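Local coordinates for protein Esterase/lipase (Lactobacillus rhamnosus, PDB 4N5H) that probably hydrolyses carboxylic esters, and may also transfer acyl groups, as a serine esterase of the alpha/beta-hydrolase fold, at residues 178-192 with 234-248. The protein carries 1 engineered substitution. Sequence-based numbering, arbitrary orientation.
Sequences TLVALVCPVAEPSKL and PFMLIGGQNDSFYLQ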
loop_
_atom_site.group_PDB
_atom_site.type_symbol
_atom_site.label_atom_id
_atom_site.label_comp_id
_atom_site.label_asym_id
_atom_site.label_seq_id
_atom_site.Cartn_x
_atom_site.Cartn_y
_atom_site.Cartn_z
ATOM N N THR A 178 31.522 -5.044 -21.498
ATOM C CA THR A 178 31.250 -5.745 -22.729
ATOM C C THR A 178 30.518 -4.865 -23.766
ATOM O O THR A 178 30.801 -4.908 -24.974
ATOM C CB THR A 178 30.431 -7.020 -22.415
ATOM O OG1 THR A 178 31.127 -7.761 -21.434
ATOM C CG2 THR A 178 30.217 -7.882 -23.649
ATOM N N LEU A 179 29.615 -4.026 -23.278
ATOM C CA LEU A 179 28.818 -3.159 -24.085
ATOM C C LEU A 179 28.445 -1.962 -23.198
ATOM O O LEU A 179 28.198 -2.177 -22.007
ATOM C CB LEU A 179 27.528 -3.872 -24.481
ATOM C CG LEU A 179 26.491 -3.059 -25.277
ATOM C CD1 LEU A 179 26.990 -2.440 -26.608
ATOM C CD2 LEU A 179 25.254 -3.956 -25.599
ATOM N N VAL A 180 28.362 -0.798 -23.769
ATOM C CA VAL A 180 27.894 0.392 -23.098
ATOM C C VAL A 180 26.679 0.898 -23.875
ATOM O O VAL A 180 26.751 1.354 -25.021
ATOM C CB VAL A 180 28.936 1.455 -23.013
ATOM C CG1 VAL A 180 28.428 2.631 -22.260
ATOM C CG2 VAL A 180 30.195 0.971 -22.338
ATOM N N ALA A 181 25.513 0.822 -23.206
ATOM C CA ALA A 181 24.231 1.203 -23.816
ATOM C C ALA A 181 23.717 2.524 -23.227
ATOM O O ALA A 181 23.546 2.644 -22.008
ATOM C CB ALA A 181 23.190 0.170 -23.636
ATOM N N LEU A 182 23.567 3.496 -24.097
ATOM C CA LEU A 182 23.162 4.849 -23.670
ATOM C C LEU A 182 21.752 5.087 -24.117
ATOM O O LEU A 182 21.453 4.996 -25.308
ATOM C CB LEU A 182 24.092 5.882 -24.240
ATOM C CG LEU A 182 25.592 5.654 -24.016
ATOM C CD1 LEU A 182 26.407 6.709 -24.749
ATOM C CD2 LEU A 182 25.977 5.545 -22.576
ATOM N N VAL A 183 20.882 5.452 -23.206
ATOM C CA VAL A 183 19.490 5.698 -23.534
ATOM C C VAL A 183 19.243 7.224 -23.453
ATOM O O VAL A 183 19.280 7.786 -22.383
ATOM C CB VAL A 183 18.496 4.960 -22.563
ATOM C CG1 VAL A 183 17.032 5.274 -22.842
ATOM C CG2 VAL A 183 18.703 3.464 -22.657
ATOM N N CYS A 184 18.934 7.842 -24.585
ATOM C CA CYS A 184 18.730 9.274 -24.702
ATOM C C CYS A 184 19.782 10.070 -23.916
ATOM O O CYS A 184 19.466 10.889 -23.072
ATOM C CB CYS A 184 17.334 9.732 -24.217
ATOM S SG CYS A 184 15.988 8.907 -25.119
ATOM N N PRO A 185 21.065 9.790 -24.208
ATOM C CA PRO A 185 22.084 10.411 -23.377
ATOM C C PRO A 185 22.173 11.920 -23.614
ATOM O O PRO A 185 21.870 12.399 -24.711
ATOM C CB PRO A 185 23.383 9.796 -23.868
ATOM C CG PRO A 185 23.075 9.433 -25.258
ATOM C CD PRO A 185 21.650 8.898 -25.209
ATOM N N VAL A 186 22.626 12.632 -22.589
ATOM C CA VAL A 186 23.077 14.028 -22.694
ATOM C C VAL A 186 24.600 14.059 -22.658
ATOM O O VAL A 186 25.202 14.549 -21.742
ATOM C CB VAL A 186 22.357 14.882 -21.694
ATOM C CG1 VAL A 186 22.655 16.366 -21.981
ATOM C CG2 VAL A 186 20.866 14.655 -21.925
ATOM N N ALA A 187 25.195 13.427 -23.633
ATOM C CA ALA A 187 26.623 13.192 -23.559
ATOM C C ALA A 187 27.489 14.396 -23.931
ATOM O O ALA A 187 28.718 14.382 -23.610
ATOM C CB ALA A 187 27.013 11.976 -24.355
ATOM N N GLU A 188 26.860 15.419 -24.564
ATOM C CA GLU A 188 27.551 16.661 -24.918
ATOM C C GLU A 188 26.898 17.856 -24.239
ATOM O O GLU A 188 26.226 18.674 -24.898
ATOM C CB GLU A 188 27.572 16.809 -26.450
ATOM C CG GLU A 188 28.234 15.670 -27.175
ATOM C CD GLU A 188 29.750 15.671 -26.999
ATOM O OE1 GLU A 188 30.400 16.711 -27.301
ATOM O OE2 GLU A 188 30.283 14.668 -26.584
ATOM N N PRO A 189 27.033 17.957 -22.899
ATOM C CA PRO A 189 26.269 18.969 -22.169
ATOM C C PRO A 189 26.625 20.402 -22.640
ATOM O O PRO A 189 25.748 21.308 -22.554
ATOM C CB PRO A 189 26.683 18.794 -20.742
ATOM C CG PRO A 189 27.638 17.786 -20.666
ATOM C CD PRO A 189 27.668 17.035 -21.944
ATOM N N SER A 190 27.806 20.576 -23.239
ATOM C CA SER A 190 28.196 21.981 -23.680
ATOM C C SER A 190 27.333 22.453 -24.835
ATOM O O SER A 190 27.214 23.699 -25.032
ATOM C CB SER A 190 29.711 22.069 -24.038
ATOM O OG SER A 190 30.412 21.829 -22.890
ATOM N N LYS A 191 26.701 21.533 -25.548
ATOM C CA LYS A 191 25.728 21.855 -26.606
ATOM C C LYS A 191 24.323 22.053 -26.096
ATOM O O LYS A 191 23.381 22.206 -26.915
ATOM C CB LYS A 191 25.700 20.716 -27.618
ATOM C CG LYS A 191 26.998 20.528 -28.327
ATOM C CD LYS A 191 26.798 19.487 -29.415
ATOM C CE LYS A 191 28.101 19.163 -30.128
ATOM N NZ LYS A 191 28.694 20.440 -30.641
ATOM N N LEU A 192 24.093 21.989 -24.777
ATOM C CA LEU A 192 22.721 22.114 -24.267
ATOM C C LEU A 192 22.027 23.431 -24.774
ATOM O O LEU A 192 20.802 23.426 -25.055
ATOM C CB LEU A 192 22.652 21.998 -22.750
ATOM C CG LEU A 192 22.635 20.521 -22.302
ATOM C CD1 LEU A 192 22.778 20.523 -20.820
ATOM C CD2 LEU A 192 21.287 19.944 -22.668
ATOM N N PRO A 234 32.338 -1.564 -27.415
ATOM C CA PRO A 234 31.236 -1.170 -28.283
ATOM C C PRO A 234 30.101 -0.470 -27.482
ATOM O O PRO A 234 29.982 -0.708 -26.280
ATOM C CB PRO A 234 30.705 -2.461 -28.844
ATOM C CG PRO A 234 31.523 -3.506 -28.220
ATOM C CD PRO A 234 32.366 -2.982 -27.148
ATOM N N PHE A 235 29.453 0.458 -28.173
ATOM C CA PHE A 235 28.347 1.261 -27.661
ATOM C C PHE A 235 27.071 0.878 -28.356
ATOM O O PHE A 235 27.040 0.346 -29.501
ATOM C CB PHE A 235 28.547 2.723 -27.832
ATOM C CG PHE A 235 29.548 3.316 -26.834
ATOM C CD1 PHE A 235 30.904 3.054 -26.921
ATOM C CD2 PHE A 235 29.125 4.140 -25.780
ATOM C CE1 PHE A 235 31.802 3.596 -25.993
ATOM C CE2 PHE A 235 30.032 4.683 -24.924
ATOM C CZ PHE A 235 31.353 4.396 -24.974
ATOM N N MET A 236 25.946 1.137 -27.662
ATOM C CA MET A 236 24.613 1.030 -28.311
ATOM C C MET A 236 23.825 2.276 -27.959
ATOM O O MET A 236 23.713 2.631 -26.732
ATOM C CB MET A 236 23.884 -0.203 -27.847
ATOM C CG MET A 236 22.522 -0.386 -28.470
ATOM S SD MET A 236 21.697 -1.852 -27.869
ATOM C CE MET A 236 20.155 -1.754 -28.811
ATOM N N LEU A 237 23.334 2.983 -28.949
ATOM C CA LEU A 237 22.667 4.235 -28.734
ATOM C C LEU A 237 21.181 4.019 -28.990
ATOM O O LEU A 237 20.797 3.611 -30.082
ATOM C CB LEU A 237 23.186 5.340 -29.647
ATOM C CG LEU A 237 22.480 6.657 -29.613
ATOM C CD1 LEU A 237 22.569 7.245 -28.188
ATOM C CD2 LEU A 237 23.116 7.614 -30.648
ATOM N N ILE A 238 20.403 4.285 -27.947
ATOM C CA ILE A 238 18.947 4.097 -27.886
ATOM C C ILE A 238 18.262 5.403 -27.707
ATOM O O ILE A 238 18.640 6.214 -26.864
ATOM C CB ILE A 238 18.617 3.142 -26.736
ATOM C CG1 ILE A 238 19.224 1.775 -26.978
ATOM C CG2 ILE A 238 17.126 3.058 -26.469
ATOM C CD1 ILE A 238 19.292 0.878 -25.743
ATOM N N GLY A 239 17.163 5.610 -28.454
ATOM C CA GLY A 239 16.403 6.848 -28.326
ATOM C C GLY A 239 15.471 6.984 -29.496
ATOM O O GLY A 239 14.881 5.969 -29.955
ATOM N N GLY A 240 15.289 8.213 -29.965
ATOM C CA GLY A 240 14.420 8.392 -31.109
ATOM C C GLY A 240 14.100 9.810 -31.391
ATOM O O GLY A 240 14.382 10.724 -30.610
ATOM N N GLN A 241 13.427 10.035 -32.549
ATOM C CA GLN A 241 13.125 11.372 -32.968
ATOM C C GLN A 241 12.103 12.083 -32.115
ATOM O O GLN A 241 12.057 13.309 -32.168
ATOM C CB GLN A 241 12.598 11.314 -34.423
ATOM C CG GLN A 241 13.622 10.733 -35.329
ATOM C CD GLN A 241 13.211 10.852 -36.779
ATOM O OE1 GLN A 241 12.110 10.475 -37.156
ATOM N NE2 GLN A 241 14.143 11.318 -37.606
ATOM N N ASN A 242 11.343 11.411 -31.231
ATOM C CA ASN A 242 10.501 12.056 -30.275
ATOM C C ASN A 242 11.131 12.228 -28.883
ATOM O O ASN A 242 10.480 12.666 -27.947
ATOM C CB ASN A 242 9.112 11.366 -30.190
ATOM C CG ASN A 242 8.146 11.967 -31.195
ATOM O OD1 ASN A 242 7.914 13.166 -31.157
ATOM N ND2 ASN A 242 7.667 11.179 -32.126
ATOM N N ASP A 243 12.411 11.882 -28.724
ATOM C CA ASP A 243 13.178 12.279 -27.545
ATOM C C ASP A 243 13.377 13.798 -27.521
ATOM O O ASP A 243 13.852 14.339 -28.490
ATOM C CB ASP A 243 14.528 11.517 -27.623
ATOM C CG ASP A 243 15.509 11.934 -26.538
ATOM O OD1 ASP A 243 15.041 12.398 -25.474
ATOM O OD2 ASP A 243 16.703 11.753 -26.756
ATOM N N SER A 244 12.980 14.474 -26.483
ATOM C CA SER A 244 13.223 15.884 -26.369
ATOM C C SER A 244 14.729 16.188 -26.471
ATOM O O SER A 244 15.073 17.259 -26.933
ATOM C CB SER A 244 12.762 16.380 -25.029
ATOM O OG SER A 244 13.255 15.611 -23.943
ATOM N N PHE A 245 15.603 15.231 -26.150
ATOM C CA PHE A 245 17.080 15.356 -26.344
ATOM C C PHE A 245 17.610 14.708 -27.568
ATOM O O PHE A 245 18.797 14.374 -27.665
ATOM C CB PHE A 245 17.796 14.802 -25.105
ATOM C CG PHE A 245 17.636 15.668 -23.889
ATOM C CD1 PHE A 245 16.623 15.438 -22.990
ATOM C CD2 PHE A 245 18.460 16.767 -23.716
ATOM C CE1 PHE A 245 16.468 16.145 -21.804
ATOM C CE2 PHE A 245 18.270 17.551 -22.563
ATOM C CZ PHE A 245 17.328 17.182 -21.590
ATOM N N TYR A 246 16.827 14.567 -28.629
ATOM C CA TYR A 246 17.288 13.879 -29.821
ATOM C C TYR A 246 18.527 14.595 -30.400
ATOM O O TYR A 246 19.399 13.937 -30.963
ATOM C CB TYR A 246 16.165 13.838 -30.885
ATOM C CG TYR A 246 16.498 13.125 -32.154
ATOM C CD1 TYR A 246 17.012 11.788 -32.211
ATOM C CD2 TYR A 246 16.355 13.802 -33.388
ATOM C CE1 TYR A 246 17.275 11.145 -33.382
ATOM C CE2 TYR A 246 16.636 13.134 -34.564
ATOM C CZ TYR A 246 17.073 11.824 -34.575
ATOM O OH TYR A 246 17.369 11.194 -35.729
ATOM N N LEU A 247 18.595 15.921 -30.300
ATOM C CA LEU A 247 19.763 16.579 -30.850
ATOM C C LEU A 247 21.062 16.091 -30.222
ATOM O O LEU A 247 22.113 16.027 -30.855
ATOM C CB LEU A 247 19.707 18.099 -30.672
ATOM C CG LEU A 247 18.768 18.902 -31.584
ATOM C CD1 LEU A 247 19.295 20.348 -31.514
ATOM C CD2 LEU A 247 18.676 18.371 -33.037
ATOM N N GLN A 248 21.014 15.771 -28.930
ATOM C CA GLN A 248 22.180 15.138 -28.287
ATOM C C GLN A 248 22.597 13.800 -28.882
ATOM O O GLN A 248 23.756 13.470 -28.950
ATOM C CB GLN A 248 21.904 14.968 -26.805
ATOM C CG GLN A 248 21.871 16.263 -26.038
ATOM C CD GLN A 248 23.265 16.756 -25.655
ATOM O OE1 GLN A 248 24.160 15.968 -25.342
ATOM N NE2 GLN A 248 23.470 18.050 -25.750
HETATM O O HOH W 1 19.831 11.766 -26.546
HETATM O O HOH W 2 24.772 13.162 -26.371
HETATM O O HOH W 3 21.350 19.747 -26.743
#
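Strands 179-183 and 235-240 run parallel, 15° apart, joined by five backbone hydrogen bonds from Val-180 N to Pro-234 O (3.0 Å) through to Cys-184 N to Ile-238 O (2.8 Å). They are neighbours in the central sheet of the alpha/beta-hydrolase fold. On one face, Val-180 CB lies over the Phe-235 ring, 4.1 Å from its centroid, while Leu-182 CD1 meets the ring edge. Helices 147-158 and 246-258 pack on this side. On the other face, Val-183 CG2 touches Ile-238 CD1 and helix 288-311 packs against the sheet.

Beyond the strands, Cys-184 CB and SG press against the Asp-243 carboxylate. Asp-243 OD1 accepts from Phe-245 N, forming an Asx turn, and is also hydrogen-bonded to His-278 ND1. Ser-146, His-278 and Asp-243 are consistent with a catalytic triad. Val-186 CG2 sits over one face of the Phe-245 ring.

The Gln-248 chain turns at chi2 (-82°), bringing its amide to the backbone of Glu-188. Gln-248 OE1 accepts from Glu-188 N at 2.9 Å, in the amide carbonyl plane. Gln-248 NE2 donates to Glu-188 O at 3.0 Å. A leucine here would probably leave Glu-188 N without this acceptor and Glu-188 O held by Lys-191 N but not by the helix. NE2 and Lys-191 N reach Glu-188 O from opposite faces of its peptide plane.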